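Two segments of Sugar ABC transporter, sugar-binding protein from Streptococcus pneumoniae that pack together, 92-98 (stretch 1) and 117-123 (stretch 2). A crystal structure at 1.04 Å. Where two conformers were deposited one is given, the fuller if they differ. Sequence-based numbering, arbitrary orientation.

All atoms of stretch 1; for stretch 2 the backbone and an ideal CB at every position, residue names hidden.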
ATOM      1  N   VAL A  92       0.283 -22.804   8.894  1.00 17.17           N
ATOM      2  CA  VAL A  92       0.365 -22.022  10.104  1.00 16.40           C
ATOM      3  C   VAL A  92      -1.001 -21.370  10.427  1.00 14.04           C
ATOM      4  O   VAL A  92      -1.330 -21.140  11.579  1.00 14.95           O
ATOM      5  CB  VAL A  92       1.447 -20.955   9.977  1.00 15.59           C
ATOM      6  CG1 VAL A  92       1.418 -19.914  11.078  1.00 15.14           C
ATOM      7  CG2 VAL A  92       2.804 -21.644   9.798  1.00 18.02           C
ATOM      8  N   PHE A  93      -1.807 -21.065   9.388  1.00 13.76           N
ATOM      9  CA  PHE A  93      -3.031 -20.271   9.519  1.00 13.41           C
ATOM     10  C   PHE A  93      -4.307 -20.992   9.120  1.00 14.35           C
ATOM     11  O   PHE A  93      -4.290 -21.853   8.226  1.00 15.75           O
ATOM     12  CB  PHE A  93      -2.920 -18.950   8.676  1.00 13.24           C
ATOM     13  CG  PHE A  93      -1.817 -18.059   9.108  1.00 13.50           C
ATOM     14  CD1 PHE A  93      -1.792 -17.541  10.392  1.00 13.63           C
ATOM     15  CD2 PHE A  93      -0.836 -17.661   8.185  1.00 14.36           C
ATOM     16  CE1 PHE A  93      -0.833 -16.660  10.816  1.00 13.88           C
ATOM     17  CE2 PHE A  93       0.198 -16.827   8.639  1.00 15.21           C
ATOM     18  CZ  PHE A  93       0.182 -16.314   9.924  1.00 13.99           C
ATOM     19  N   GLU A  94      -5.389 -20.696   9.858  1.00 13.42           N
ATOM     20  CA  GLU A  94      -6.683 -21.269   9.562  1.00 14.73           C
ATOM     21  C   GLU A  94      -7.153 -20.835   8.171  1.00 14.97           C
ATOM     22  O   GLU A  94      -7.031 -19.684   7.792  1.00 14.83           O
ATOM     23  CB  GLU A  94      -7.679 -20.823  10.607  1.00 14.66           C
ATOM     24  CG  GLU A  94      -9.042 -21.498  10.447  1.00 17.65           C
ATOM     25  CD  GLU A  94     -10.036 -21.171  11.493  1.00 16.45           C
ATOM     26  OE1 GLU A  94      -9.777 -20.438  12.428  1.00 18.27           O
ATOM     27  OE2 GLU A  94     -11.187 -21.727  11.383  1.00 18.04           O
ATOM     28  N   ASP A  95      -7.714 -21.751   7.403  1.00 14.93           N
ATOM     29  CA  ASP A  95      -8.347 -21.506   6.168  1.00 15.66           C
ATOM     30  C   ASP A  95      -9.670 -20.808   6.453  1.00 16.16           C
ATOM     31  O   ASP A  95     -10.610 -21.293   7.082  1.00 16.60           O
ATOM     32  CB  ASP A  95      -8.555 -22.854   5.386  1.00 17.88           C
ATOM     33  CG  ASP A  95      -9.311 -22.696   4.082  1.00 19.80           C
ATOM     34  OD1 ASP A  95      -9.579 -21.564   3.642  1.00 19.17           O
ATOM     35  OD2 ASP A  95      -9.586 -23.763   3.470  1.00 22.20           O
ATOM     36  N   LEU A  96      -9.735 -19.560   5.998  1.00 15.47           N
ATOM     37  CA  LEU A  96     -10.900 -18.690   6.153  1.00 14.36           C
ATOM     38  C   LEU A  96     -11.892 -18.694   5.000  1.00 17.97           C
ATOM     39  O   LEU A  96     -12.885 -17.942   5.014  1.00 17.54           O
ATOM     40  CB  LEU A  96     -10.505 -17.263   6.472  1.00 14.79           C
ATOM     41  CG  LEU A  96      -9.423 -17.108   7.589  1.00 13.06           C
ATOM     42  CD1 LEU A  96      -9.143 -15.606   7.784  1.00 14.63           C
ATOM     43  CD2 LEU A  96      -9.847 -17.684   8.919  1.00 14.50           C
ATOM     44  N   SER A  97     -11.612 -19.469   3.947  1.00 16.75           N
ATOM     45  CA  SER A  97     -12.373 -19.363   2.682  1.00 18.03           C
ATOM     46  C   SER A  97     -13.848 -19.474   2.802  1.00 18.79           C
ATOM     47  O   SER A  97     -14.547 -18.736   2.060  1.00 21.87           O
ATOM     48  CB  SER A  97     -11.906 -20.491   1.717  1.00 20.72           C
ATOM     49  OG  SER A  97     -10.508 -20.449   1.512  1.00 20.94           O
ATOM     50  N   ASN A  98     -14.331 -20.279   3.758  1.00 18.74           N
ATOM     51  CA  ASN A  98     -15.736 -20.614   3.890  1.00 19.66           C
ATOM     52  C   ASN A  98     -16.394 -19.870   5.054  1.00 18.29           C
ATOM     53  O   ASN A  98     -17.548 -20.142   5.313  1.00 22.08           O
ATOM     54  CB  ASN A  98     -15.863 -22.139   3.998  1.00 19.89           C
ATOM     55  CG  ASN A  98     -15.133 -22.833   2.896  1.00 26.08           C
ATOM     56  OD1 ASN A  98     -15.390 -22.587   1.717  1.00 33.22           O
ATOM     57  ND2 ASN A  98     -14.137 -23.602   3.250  1.00 32.72           N
ATOM     58  N   UNK A 117      -5.478 -21.324  -3.758  0.50 21.88           N
ATOM     59  CA  UNK A 117      -6.841 -20.831  -3.987  0.50 20.42           C
ATOM     60  C   UNK A 117      -7.666 -20.632  -2.682  0.50 20.84           C
ATOM     61  O   UNK A 117      -8.867 -20.297  -2.780  0.50 19.66           O
ATOM     62  CB  UNK A 117      -7.574 -21.810  -4.906  0.50 20.42           C
ATOM     63  N   UNK A 118      -7.034 -20.773  -1.493  1.00 18.59           N
ATOM     64  CA  UNK A 118      -7.697 -20.599  -0.213  1.00 17.92           C
ATOM     65  C   UNK A 118      -7.333 -19.293   0.406  1.00 16.33           C
ATOM     66  O   UNK A 118      -6.216 -18.808   0.192  1.00 16.69           O
ATOM     67  CB  UNK A 118      -7.351 -21.743   0.743  1.00 17.92           C
ATOM     68  N   UNK A 119      -8.275 -18.673   1.078  1.00 16.43           N
ATOM     69  CA  UNK A 119      -8.037 -17.425   1.723  1.00 15.04           C
ATOM     70  C   UNK A 119      -7.663 -17.621   3.171  1.00 14.93           C
ATOM     71  O   UNK A 119      -8.352 -18.271   3.937  1.00 16.06           O
ATOM     72  CB  UNK A 119      -9.267 -16.523   1.602  1.00 15.04           C
ATOM     73  N   UNK A 120      -6.540 -16.980   3.582  1.00 13.23           N
ATOM     74  CA  UNK A 120      -6.019 -17.064   4.890  1.00 13.00           C
ATOM     75  C   UNK A 120      -5.941 -15.764   5.630  1.00 12.70           C
ATOM     76  O   UNK A 120      -5.370 -15.741   6.743  1.00 13.32           O
ATOM     77  CB  UNK A 120      -4.629 -17.699   4.830  1.00 13.00           C
ATOM     78  N   UNK A 121      -6.443 -14.675   5.059  1.00 12.29           N
ATOM     79  CA  UNK A 121      -6.254 -13.373   5.666  1.00 10.99           C
ATOM     80  C   UNK A 121      -7.443 -12.525   5.322  1.00 11.76           C
ATOM     81  O   UNK A 121      -7.919 -12.576   4.149  1.00 12.80           O
ATOM     82  CB  UNK A 121      -4.952 -12.714   5.205  1.00 10.99           C
ATOM     83  N   UNK A 122      -7.942 -11.743   6.245  1.00 11.65           N
ATOM     84  CA  UNK A 122      -9.001 -10.740   6.019  1.00 10.69           C
ATOM     85  C   UNK A 122      -8.356  -9.368   5.865  1.00 10.75           C
ATOM     86  O   UNK A 122      -7.826  -8.823   6.870  1.00 10.37           O
ATOM     87  CB  UNK A 122     -10.014 -10.732   7.166  1.00 10.69           C
ATOM     88  N   UNK A 123      -8.308  -8.833   4.647  0.50 11.56           N
ATOM     89  CA  UNK A 123      -7.766  -7.461   4.518  0.50 10.87           C
ATOM     90  C   UNK A 123      -8.912  -6.500   4.825  0.50 11.69           C
ATOM     91  O   UNK A 123      -9.860  -6.408   4.053  0.50 16.38           O
ATOM     92  CB  UNK A 123      -7.184  -7.203   3.127  0.50 10.87           C
TER

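Position 117 lies beyond the reach of stretch 1: its ideal CB has nothing of the other segment within 5.5 Å. The one visible constraint is the backbone, whose phi of 63° and psi of 7° place it in the left-handed region, where glycine, asparagine and aspartate are most at ease and other residues are tolerated less often. The deposited residue is Glu117, which makes no contact here, its chain leading away.

Position 118 points its CB toward stretch 1, and the ideal CB sits 3.5 Å from Ser97 OG and 3.7 Å from Asp95 OD1. A hydroxyl and a carboxylate favor a polar or basic residue, but a long chain could run past the acid as well as stop at it. Lys118 is found. Its CD packs 3.4 Å from Asp95 OD2, so the aliphatic shaft, not the charge, meets the carboxylate; the end leads away, and NZ is hydrogen-bonded to a residue just outside one of the two stretches. The match of charges is plain, yet no salt bridge forms.

At 119 the backbone does most of the work. Its N donates to Ser97 OG at 2.9 Å, and its O accepts from Leu96 N at 2.8 Å. Stretch 1 is prepared for this: Ser97 OG donates to Asp95 OD1 (2.6 Å), as does Ser97 N (2.9 Å), so the carboxylate holds the hydroxyl while the hydroxyl oxygen, Ser97 OG, accepts from the amide of 119. Proline would lack that amide hydrogen; otherwise the bonds ask little of the side chain. The ideal CB points sideways, 4.1 Å from Ser97 OG, and the extended backbone, with phi/psi of -94/129, suits a beta-branched residue, though stretch 1 sets little demand on the side chain. Val119 is deposited; its nearest side-chain atom to stretch 1 is CB, 4.1 Å from Ser97 OG.

Position 120 also points CB sideways, 4.3 Å from Glu94 O and 4.4 Å from Phe93 CB. Beyond it the backbone from Phe93 to Asp95 offers carbonyls and CA carbon that a large, largely apolar side chain could reach; an aromatic, or perhaps leucine or methionine, could serve. Tyr120, with chi1 at m, swings its ring nearer than its CB suggests. Phe93 O approaches the ring edge, 3.5 Å from Tyr120 CE1, while Asp95 CA is 3.8 Å from Tyr120 CE1. The Phe93 CB to Tyr120 CD1 distance of 4.2 Å adds apolar packing. A water oxygen lies 2.8 Å from Glu94 O and 2.8 Å from Tyr120 O, close enough to link the two carbonyls.

Position 121 turns its CB away, so stretch 1 sets no preference there. Asn121 is deposited, its ND2 bonded elsewhere in the structure.

At 122 the CB is sideways, 5.0 Å from Leu96 CD1, room for a branched apolar group to close the gap. Valine, isoleucine or leucine would do. Val122 brings CG2 to 3.8 Å from Leu96 CD1.

Position 123 is out of reach; its phi of -84° admits proline among many residues, and Pro123 is found.

Stretch 2 117-123: EKVYNVP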
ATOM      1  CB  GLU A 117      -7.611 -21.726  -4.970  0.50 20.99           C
ATOM      2  CG  GLU A 117      -7.000 -21.858  -6.391  0.50 22.10           C
ATOM      3  CD  GLU A 117      -5.704 -22.649  -6.424  0.50 25.37           C
ATOM      4  OE1 GLU A 117      -5.666 -23.809  -5.962  0.50 31.18           O
ATOM      5  OE2 GLU A 117      -4.688 -22.106  -6.915  0.50 31.92           O
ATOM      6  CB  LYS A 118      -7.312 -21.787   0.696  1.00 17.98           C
ATOM      7  CG  LYS A 118      -7.783 -23.090   0.210  1.00 21.01           C
ATOM      8  CD  LYS A 118      -7.259 -24.264   1.038  1.00 26.26           C
ATOM      9  CE  LYS A 118      -5.858 -24.597   0.670  1.00 29.20           C
ATOM     10  NZ  LYS A 118      -5.819 -25.360  -0.654  1.00 34.02           N
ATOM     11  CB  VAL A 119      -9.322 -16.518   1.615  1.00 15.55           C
ATOM     12  CG1 VAL A 119      -9.200 -15.277   2.485  1.00 15.30           C
ATOM     13  CG2 VAL A 119      -9.606 -16.197   0.177  1.00 18.08           C
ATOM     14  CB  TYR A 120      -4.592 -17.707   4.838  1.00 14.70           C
ATOM     15  CG  TYR A 120      -4.561 -19.134   4.329  1.00 15.59           C
ATOM     16  CD1 TYR A 120      -4.813 -20.210   5.204  1.00 16.31           C
ATOM     17  CD2 TYR A 120      -4.362 -19.423   3.006  1.00 16.76           C
ATOM     18  CE1 TYR A 120      -4.792 -21.535   4.803  1.00 17.65           C
ATOM     19  CE2 TYR A 120      -4.359 -20.727   2.593  1.00 18.00           C
ATOM     20  CZ  TYR A 120      -4.624 -21.780   3.465  1.00 18.63           C
ATOM     21  OH  TYR A 120      -4.567 -23.087   3.051  1.00 22.22           O
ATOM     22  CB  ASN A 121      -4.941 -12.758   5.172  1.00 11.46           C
ATOM     23  CG  ASN A 121      -4.612 -11.421   5.699  1.00 11.16           C
ATOM     24  OD1 ASN A 121      -5.089 -10.415   5.217  1.00 12.52           O
ATOM     25  ND2 ASN A 121      -3.733 -11.403   6.738  1.00 11.83           N
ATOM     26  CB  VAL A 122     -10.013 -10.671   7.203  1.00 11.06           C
ATOM     27  CG1 VAL A 122     -11.073  -9.704   6.913  1.00 12.64           C
ATOM     28  CG2 VAL A 122     -10.575 -12.106   7.457  1.00 14.07           C
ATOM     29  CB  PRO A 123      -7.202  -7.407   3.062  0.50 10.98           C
ATOM     30  CG  PRO A 123      -7.487  -8.829   2.469  0.50 12.09           C
ATOM     31  CD  PRO A 123      -8.560  -9.417   3.313  0.50 12.96           C
TER
HETATM   32  O   HOH W   1      -6.064 -17.339   8.921  1.00 13.07           O
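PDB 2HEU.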